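Local coordinates for protein allergen Bos d 2 (Bos taurus, PDB 4WFV) that probably carries pheromones or other small odorant molecules as a secreted lipocalin of cattle dander, where it is a major allergen, at residues A22-D27 with I110-E115; T87-H92 with V99-N104; I18-A23 with I145-K150. One frame throughout, in Å; residues are numbered along the deposited sequence.

Contact 1: residues A22-D27 with I110-E115; sequences AADNKD and ITKMTE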
# COMPACT_ATOMS: atom_id res chain seq x y z
N ALA A 22 4.16 2.51 6.56
CA ALA A 22 4.91 3.56 7.25
C ALA A 22 4.36 4.88 6.78
O ALA A 22 3.95 5.01 5.63
CB ALA A 22 6.42 3.46 6.92
N ALA A 23 4.33 5.88 7.66
CA ALA A 23 3.76 7.18 7.30
C ALA A 23 4.39 8.27 8.14
O ALA A 23 4.84 8.01 9.25
CB ALA A 23 2.23 7.17 7.52
N ASP A 24 4.39 9.49 7.61
CA ASP A 24 4.88 10.60 8.41
C ASP A 24 3.85 10.98 9.48
O ASP A 24 4.23 11.36 10.58
CB ASP A 24 5.37 11.79 7.56
CG ASP A 24 4.33 12.31 6.57
OD1 ASP A 24 3.18 11.84 6.52
OD2 ASP A 24 4.68 13.27 5.85
N ASN A 25 2.57 10.83 9.17
CA ASN A 25 1.51 10.99 10.16
C ASN A 25 1.06 9.62 10.66
O ASN A 25 0.22 8.98 10.04
CB ASN A 25 0.32 11.74 9.55
CG ASN A 25 0.66 13.17 9.20
OD1 ASN A 25 1.39 13.84 9.93
ND2 ASN A 25 0.13 13.64 8.08
N LYS A 26 1.67 9.17 11.75
CA LYS A 26 1.46 7.80 12.20
C LYS A 26 0.01 7.47 12.48
O LYS A 26 -0.41 6.33 12.28
CB LYS A 26 2.33 7.48 13.42
CG LYS A 26 2.21 6.04 13.90
CD LYS A 26 3.23 5.70 14.99
CE LYS A 26 2.92 6.40 16.30
NZ LYS A 26 3.85 5.96 17.37
N ASP A 27 -0.77 8.45 12.94
CA ASP A 27 -2.15 8.19 13.32
C ASP A 27 -2.98 7.64 12.17
O ASP A 27 -3.96 6.95 12.40
CB ASP A 27 -2.81 9.45 13.89
CG ASP A 27 -2.85 10.59 12.90
OD1 ASP A 27 -1.79 11.19 12.65
OD2 ASP A 27 -3.94 10.87 12.36
N ILE A 110 -1.50 16.64 4.57
CA ILE A 110 -0.96 15.72 3.58
C ILE A 110 -0.18 14.66 4.33
O ILE A 110 0.64 14.98 5.18
CB ILE A 110 -0.00 16.43 2.63
CG1 ILE A 110 -0.77 17.50 1.85
CG2 ILE A 110 0.59 15.42 1.64
CD1 ILE A 110 0.11 18.48 1.11
N THR A 111 -0.47 13.39 4.03
CA THR A 111 0.23 12.28 4.63
C THR A 111 1.03 11.56 3.56
O THR A 111 0.49 11.22 2.50
CB THR A 111 -0.75 11.30 5.28
OG1 THR A 111 -1.44 11.97 6.34
CG2 THR A 111 -0.01 10.07 5.85
N LYS A 112 2.31 11.38 3.82
CA LYS A 112 3.18 10.61 2.94
C LYS A 112 3.37 9.24 3.56
O LYS A 112 3.76 9.13 4.71
CB LYS A 112 4.52 11.32 2.81
CG LYS A 112 4.40 12.70 2.15
CD LYS A 112 5.55 13.62 2.56
CE LYS A 112 6.91 13.01 2.27
NZ LYS A 112 7.20 12.94 0.82
N MET A 113 3.07 8.19 2.80
CA MET A 113 3.15 6.84 3.36
C MET A 113 3.59 5.81 2.32
O MET A 113 3.55 6.05 1.12
CB MET A 113 1.82 6.43 4.00
CG MET A 113 0.70 6.25 3.03
SD MET A 113 -0.79 5.61 3.83
CE MET A 113 -0.41 3.88 4.06
N THR A 114 4.04 4.68 2.83
CA THR A 114 4.31 3.55 1.95
C THR A 114 3.65 2.31 2.50
O THR A 114 3.31 2.24 3.68
CB THR A 114 5.81 3.25 1.83
OG1 THR A 114 6.33 2.95 3.14
CG2 THR A 114 6.57 4.43 1.19
N GLU A 115 3.49 1.33 1.61
CA GLU A 115 3.00 0.01 1.99
C GLU A 115 3.94 -1.04 1.41
O GLU A 115 4.36 -0.94 0.23
CB GLU A 115 1.59 -0.21 1.45
CG GLU A 115 0.60 0.78 2.04
CD GLU A 115 -0.71 0.84 1.28
OE1 GLU A 115 -0.68 0.84 0.04
OE2 GLU A 115 -1.76 0.88 1.95
O HOH W 1 3.27 15.10 4.76
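Ala23 and Met113 face each other as a non-hydrogen-bonded antiparallel pair at the tight end of this contact, their CA atoms 4.0 Å apart and Ala23 CB 3.6 Å from Met113 CB. The same methyl also reaches the CG2 branch of Thr111, so that it lies against two neighbours of one sheet face, while the thioether end of Met113 leads away from strand 17-23. Next to this pair, Ala22 and Thr114 exchange two backbone hydrogen bonds; on their side of the sheet Ala22 packs on Tyr131 and Asn135 of helix 125-137, and Thr114 OG1 is hydrogen-bonded to both of these residues.

The ladder changes character where strand 17-23 ends. Asp24 N still donates to Lys112 O, but the return bond comes from a side chain: chi1 of 55° sets Asp24 CG between its own backbone N and carbonyl carbon, and OD1 accepts from Lys112 N at 2.9 Å. That donor stands 43° out of the carboxylate plane. OD2 turns to the more open side, over the aliphatic part of Lys112 (3.4 Å to CD), and water 1 joins it to Ile110 O. Lys112 NZ itself goes to Arg138 O. Beyond, Asn25 ND2 donates to Thr111 OG1 at 2.9 Å, nearly straight at 175° and in the plane of the amide.

Carboxylate and amide thus carry on the pairing of the barrel wall after the backbone has turned away. Asp24 OD2 and Lys112 NZ, 5.6 Å apart, are not in contact, and any attraction between their charges would be a longer-range one.

Contact 2: residues T87-H92 with V99-N104; sequences TLEVIH and VTYVEN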
# COMPACT_ATOMS: atom_id res chain seq x y z
N THR A 87 -2.84 9.87 -4.24
CA THR A 87 -2.08 9.29 -5.33
C THR A 87 -1.43 8.04 -4.78
O THR A 87 -1.03 7.99 -3.61
CB THR A 87 -1.02 10.23 -5.91
OG1 THR A 87 -0.19 10.75 -4.86
CG2 THR A 87 -1.69 11.39 -6.66
N LEU A 88 -1.36 7.02 -5.62
CA LEU A 88 -0.72 5.76 -5.27
C LEU A 88 0.22 5.38 -6.40
O LEU A 88 -0.21 5.21 -7.54
CB LEU A 88 -1.76 4.66 -5.06
CG LEU A 88 -1.26 3.28 -4.62
CD1 LEU A 88 -2.33 2.55 -3.82
CD2 LEU A 88 -0.78 2.43 -5.79
N GLU A 89 1.50 5.26 -6.07
CA GLU A 89 2.52 4.95 -7.05
C GLU A 89 3.16 3.61 -6.72
O GLU A 89 3.55 3.37 -5.58
CB GLU A 89 3.61 6.02 -7.05
CG GLU A 89 4.67 5.79 -8.12
CD GLU A 89 5.81 6.78 -8.06
OE1 GLU A 89 5.80 7.68 -7.21
OE2 GLU A 89 6.74 6.65 -8.89
N VAL A 90 3.27 2.73 -7.71
CA VAL A 90 4.05 1.51 -7.54
C VAL A 90 5.52 1.88 -7.72
O VAL A 90 5.94 2.26 -8.81
CB VAL A 90 3.63 0.43 -8.56
CG1 VAL A 90 4.47 -0.84 -8.36
CG2 VAL A 90 2.15 0.12 -8.41
N ILE A 91 6.31 1.79 -6.65
CA ILE A 91 7.70 2.24 -6.70
C ILE A 91 8.69 1.07 -6.69
O ILE A 91 9.89 1.26 -6.93
CB ILE A 91 8.03 3.25 -5.58
CG1 ILE A 91 7.78 2.65 -4.18
CG2 ILE A 91 7.21 4.52 -5.76
CD1 ILE A 91 8.40 3.48 -3.06
N HIS A 92 8.19 -0.14 -6.46
CA HIS A 92 9.03 -1.33 -6.55
C HIS A 92 8.12 -2.53 -6.69
O HIS A 92 7.11 -2.62 -6.02
CB HIS A 92 9.90 -1.49 -5.30
CG HIS A 92 10.80 -2.68 -5.34
ND1 HIS A 92 10.42 -3.92 -4.86
CD2 HIS A 92 12.06 -2.83 -5.81
CE1 HIS A 92 11.41 -4.78 -5.03
NE2 HIS A 92 12.42 -4.14 -5.60
N VAL A 99 6.01 -2.50 -3.40
CA VAL A 99 5.99 -1.33 -2.52
C VAL A 99 5.23 -0.20 -3.19
O VAL A 99 5.50 0.15 -4.34
CB VAL A 99 7.41 -0.84 -2.15
CG1 VAL A 99 7.33 0.33 -1.18
CG2 VAL A 99 8.22 -1.96 -1.51
N THR A 100 4.26 0.37 -2.47
CA THR A 100 3.52 1.54 -2.94
C THR A 100 3.98 2.77 -2.18
O THR A 100 4.45 2.67 -1.04
CB THR A 100 2.00 1.41 -2.70
OG1 THR A 100 1.74 1.42 -1.28
CG2 THR A 100 1.46 0.14 -3.32
N TYR A 101 3.86 3.92 -2.84
CA TYR A 101 4.05 5.21 -2.19
C TYR A 101 2.76 5.98 -2.38
O TYR A 101 2.29 6.16 -3.50
CB TYR A 101 5.23 5.97 -2.79
CG TYR A 101 5.32 7.39 -2.29
CD1 TYR A 101 5.64 7.67 -0.97
CD2 TYR A 101 5.06 8.46 -3.14
CE1 TYR A 101 5.71 8.97 -0.50
CE2 TYR A 101 5.12 9.78 -2.67
CZ TYR A 101 5.45 10.02 -1.35
OH TYR A 101 5.51 11.31 -0.88
N VAL A 102 2.17 6.41 -1.28
CA VAL A 102 0.88 7.08 -1.29
C VAL A 102 1.01 8.47 -0.70
O VAL A 102 1.65 8.65 0.34
CB VAL A 102 -0.14 6.27 -0.47
CG1 VAL A 102 -1.43 7.05 -0.26
CG2 VAL A 102 -0.39 4.91 -1.13
N GLU A 103 0.42 9.45 -1.38
CA GLU A 103 0.21 10.76 -0.77
C GLU A 103 -1.29 10.94 -0.61
O GLU A 103 -2.05 10.92 -1.58
CB GLU A 103 0.82 11.89 -1.62
CG GLU A 103 2.33 11.78 -1.76
CD GLU A 103 2.98 13.02 -2.32
OE1 GLU A 103 2.26 13.90 -2.86
OE2 GLU A 103 4.22 13.12 -2.23
N ASN A 104 -1.72 11.08 0.64
CA ASN A 104 -3.12 11.26 0.96
C ASN A 104 -3.36 12.68 1.44
O ASN A 104 -2.58 13.22 2.22
CB ASN A 104 -3.55 10.26 2.04
CG ASN A 104 -4.92 10.56 2.62
OD1 ASN A 104 -5.05 11.32 3.59
ND2 ASN A 104 -5.95 9.95 2.05
O HOH W 2 1.85 8.81 -4.73
O HOH W 3 0.26 13.43 -5.03
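Leu88 and Val102 cross obliquely on one face of this antiparallel hairpin, Leu88 CG lying 3.9 Å from Val102 CG2, while Leu88 CD2 extends to the CG2 methyl of Thr100. Val90 lies on the same buried face, where Thr100 OG1 is hydrogen-bonded to Glu115.

On the other face the arrangement is more polar at one end. Thr87 and Glu103 lie side by side and point the same way, with Thr87 OG1 3.6 Å from Glu103 CB. Water 3 links that hydroxyl to Glu103 OE1, and water 2 links it to Tyr101 O. Tyr101 CG is anti to the backbone N (chi1 171°), and at the far end of the side chain OH donates to Glu103 OE2 at 2.6 Å, on the anti lone pair of the carboxylate; Lys112 NZ is a further partner of the same hydroxyl.

Toward the turn a classic beta bulge interrupts the regular pairing: Ile91 and His92 both stand opposite Val99. Val99 O accepts from Ile91 N at 2.9 Å and, weakly, from His92 N at 3.4 Å. With chi1 at 59°, Ile91 CG1 sits between its backbone N and carbonyl carbon, close to Val99. Ile91 CD1 touches both Val99 CG1, at 3.8 Å, and Tyr101 CB, while Ile91 CG2 reaches Tyr101 CB at 3.9 Å.

The hairpin is part of the lipocalin barrel wall. Strand 77-81 flanks it beside 87-92 and strand 110-118 beside 99-104, with Val102 touching Met113; on the outside, Leu134 of helix 125-137 packs on Ile91, His92 and Val99, and Tyr131 adds to the cover of Val99.

Contact 3: residues I18-A23 with I145-K150; sequences IIYAAA and IENLIK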
# COMPACT_ATOMS: atom_id res chain seq x y z
N ILE A 18 -0.37 -7.46 2.97
CA ILE A 18 0.42 -6.33 3.43
C ILE A 18 1.21 -6.73 4.65
O ILE A 18 0.67 -7.30 5.60
CB ILE A 18 -0.44 -5.08 3.70
CG1 ILE A 18 0.44 -3.87 4.03
CG2 ILE A 18 -1.47 -5.33 4.79
CD1 ILE A 18 -0.27 -2.55 3.79
N ILE A 19 2.52 -6.48 4.61
CA ILE A 19 3.38 -6.79 5.74
C ILE A 19 3.62 -5.54 6.58
O ILE A 19 3.46 -5.58 7.81
CB ILE A 19 4.73 -7.38 5.28
CG1 ILE A 19 4.52 -8.48 4.24
CG2 ILE A 19 5.53 -7.87 6.48
CD1 ILE A 19 3.61 -9.62 4.71
N TYR A 20 3.98 -4.44 5.92
CA TYR A 20 4.30 -3.21 6.63
C TYR A 20 3.60 -2.01 6.02
O TYR A 20 3.25 -1.98 4.84
CB TYR A 20 5.81 -2.91 6.55
CG TYR A 20 6.69 -3.93 7.22
CD1 TYR A 20 6.76 -4.01 8.60
CD2 TYR A 20 7.48 -4.80 6.47
CE1 TYR A 20 7.58 -4.95 9.22
CE2 TYR A 20 8.28 -5.75 7.07
CZ TYR A 20 8.35 -5.81 8.45
OH TYR A 20 9.15 -6.74 9.06
N ALA A 21 3.44 -0.98 6.85
CA ALA A 21 3.10 0.35 6.36
C ALA A 21 3.94 1.33 7.14
O ALA A 21 4.39 1.03 8.24
CB ALA A 21 1.62 0.66 6.53
N ALA A 22 4.16 2.51 6.56
CA ALA A 22 4.91 3.56 7.25
C ALA A 22 4.36 4.88 6.78
O ALA A 22 3.95 5.01 5.63
CB ALA A 22 6.42 3.46 6.92
N ALA A 23 4.33 5.88 7.66
CA ALA A 23 3.76 7.18 7.30
C ALA A 23 4.39 8.27 8.14
O ALA A 23 4.84 8.01 9.25
CB ALA A 23 2.23 7.17 7.52
N ILE A 145 7.26 2.77 11.05
CA ILE A 145 6.83 1.53 10.44
C ILE A 145 5.92 0.76 11.40
O ILE A 145 6.19 0.68 12.61
CB ILE A 145 8.02 0.63 10.05
CG1 ILE A 145 8.76 1.21 8.85
CG2 ILE A 145 7.53 -0.78 9.72
CD1 ILE A 145 10.07 0.48 8.52
N GLU A 146 4.83 0.23 10.85
CA GLU A 146 3.88 -0.64 11.56
C GLU A 146 3.93 -2.00 10.87
O GLU A 146 3.93 -2.06 9.64
CB GLU A 146 2.45 -0.08 11.46
CG GLU A 146 2.21 1.25 12.20
CD GLU A 146 1.87 1.04 13.67
OE1 GLU A 146 1.03 0.18 13.98
OE2 GLU A 146 2.44 1.75 14.52
N ASN A 147 3.97 -3.08 11.64
CA ASN A 147 3.80 -4.40 11.06
C ASN A 147 2.32 -4.73 11.03
O ASN A 147 1.70 -4.95 12.07
CB ASN A 147 4.58 -5.48 11.81
CG ASN A 147 4.45 -6.85 11.16
OD1 ASN A 147 3.34 -7.29 10.84
ND2 ASN A 147 5.58 -7.53 10.95
N LEU A 148 1.74 -4.68 9.85
CA LEU A 148 0.31 -4.90 9.69
C LEU A 148 -0.10 -6.37 9.68
O LEU A 148 -1.18 -6.70 10.15
CB LEU A 148 -0.19 -4.23 8.41
CG LEU A 148 -0.70 -2.80 8.58
CD1 LEU A 148 0.37 -1.89 9.19
CD2 LEU A 148 -1.15 -2.24 7.23
N ILE A 149 0.74 -7.24 9.13
CA ILE A 149 0.30 -8.63 9.07
C ILE A 149 0.09 -9.22 10.46
O ILE A 149 -0.79 -10.06 10.66
CB ILE A 149 1.21 -9.49 8.17
CG1 ILE A 149 0.58 -10.89 8.04
CG2 ILE A 149 2.63 -9.59 8.71
CD1 ILE A 149 1.13 -11.70 6.90
N LYS A 150 0.85 -8.74 11.45
CA LYS A 150 0.71 -9.26 12.81
C LYS A 150 -0.61 -8.86 13.48
O LYS A 150 -0.96 -9.39 14.54
CB LYS A 150 1.90 -8.85 13.68
CG LYS A 150 3.19 -9.56 13.31
CD LYS A 150 4.39 -9.03 14.08
CE LYS A 150 5.67 -9.72 13.62
NZ LYS A 150 5.68 -11.16 14.02
O HOH W 4 8.40 -6.94 11.92
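Leu148, Ile19 and Tyr20 lose the most surface where the short strand 146-147 pairs antiparallel with strand 17-23, the first of the lipocalin barrel. Ala21 and Glu146 exchange two backbone hydrogen bonds, and 148-150 then turns off. Leu148 spreads its two methyls over one side of strand 17-23: CD2 meets Ile18 CD1 at 3.6 Å, and CD1 reaches Ala21 CB at 3.9 Å. Leu148 N also donates to Ile19 O, from above the carbonyl plane, and Ile149 N adds a weak bond to the same oxygen.

Ile19 lies side by side with Ile149, CD1 to CD1 at 3.9 Å. Ile19 CG2 lies 3.5 Å above one face of the Tyr20 ring, offset toward the rim. On its other edge strand 17-23 carries a classic bulge, where Ile19 and Tyr20 share Gly116 as their partner.

Tyr20 CD1 is 3.5 Å from Ile145 CG2, and CE1 lies beside Asn147 ND2, the ring and amide planes 70° apart. The ring of Phe123 meets that of Tyr20, and Leu128 touches the side chain. Asn147 OD1 accepts from Lys150 N in an Asx motif. Water 4 accepts from Asn147 ND2 and is hydrogen-bonded to Tyr20 OH, both at 3.0 Å.

From the N terminus, strand 17-23 is the first element used, and it serves two contacts along its opposite edges. In contact 1 it meets strand 110-118, closing a loop of 82 intervening residues that holds much of the barrel's strand structure. Contact 3 shares Ala22 and Ala23 and closes the wider loop to 145-150, bringing the strand that follows helix 125-137 onto the barrel's first strand. The short hairpin of contact 2 falls within both loops, and none of the three cross. Contacts 1 and 2 meet through Thr111 N to Asn104 O and Met113 O to Val102 N, contacts 1 and 3 touch by packing, and contacts 2 and 3 stay about 7 Å apart at their nearest atoms.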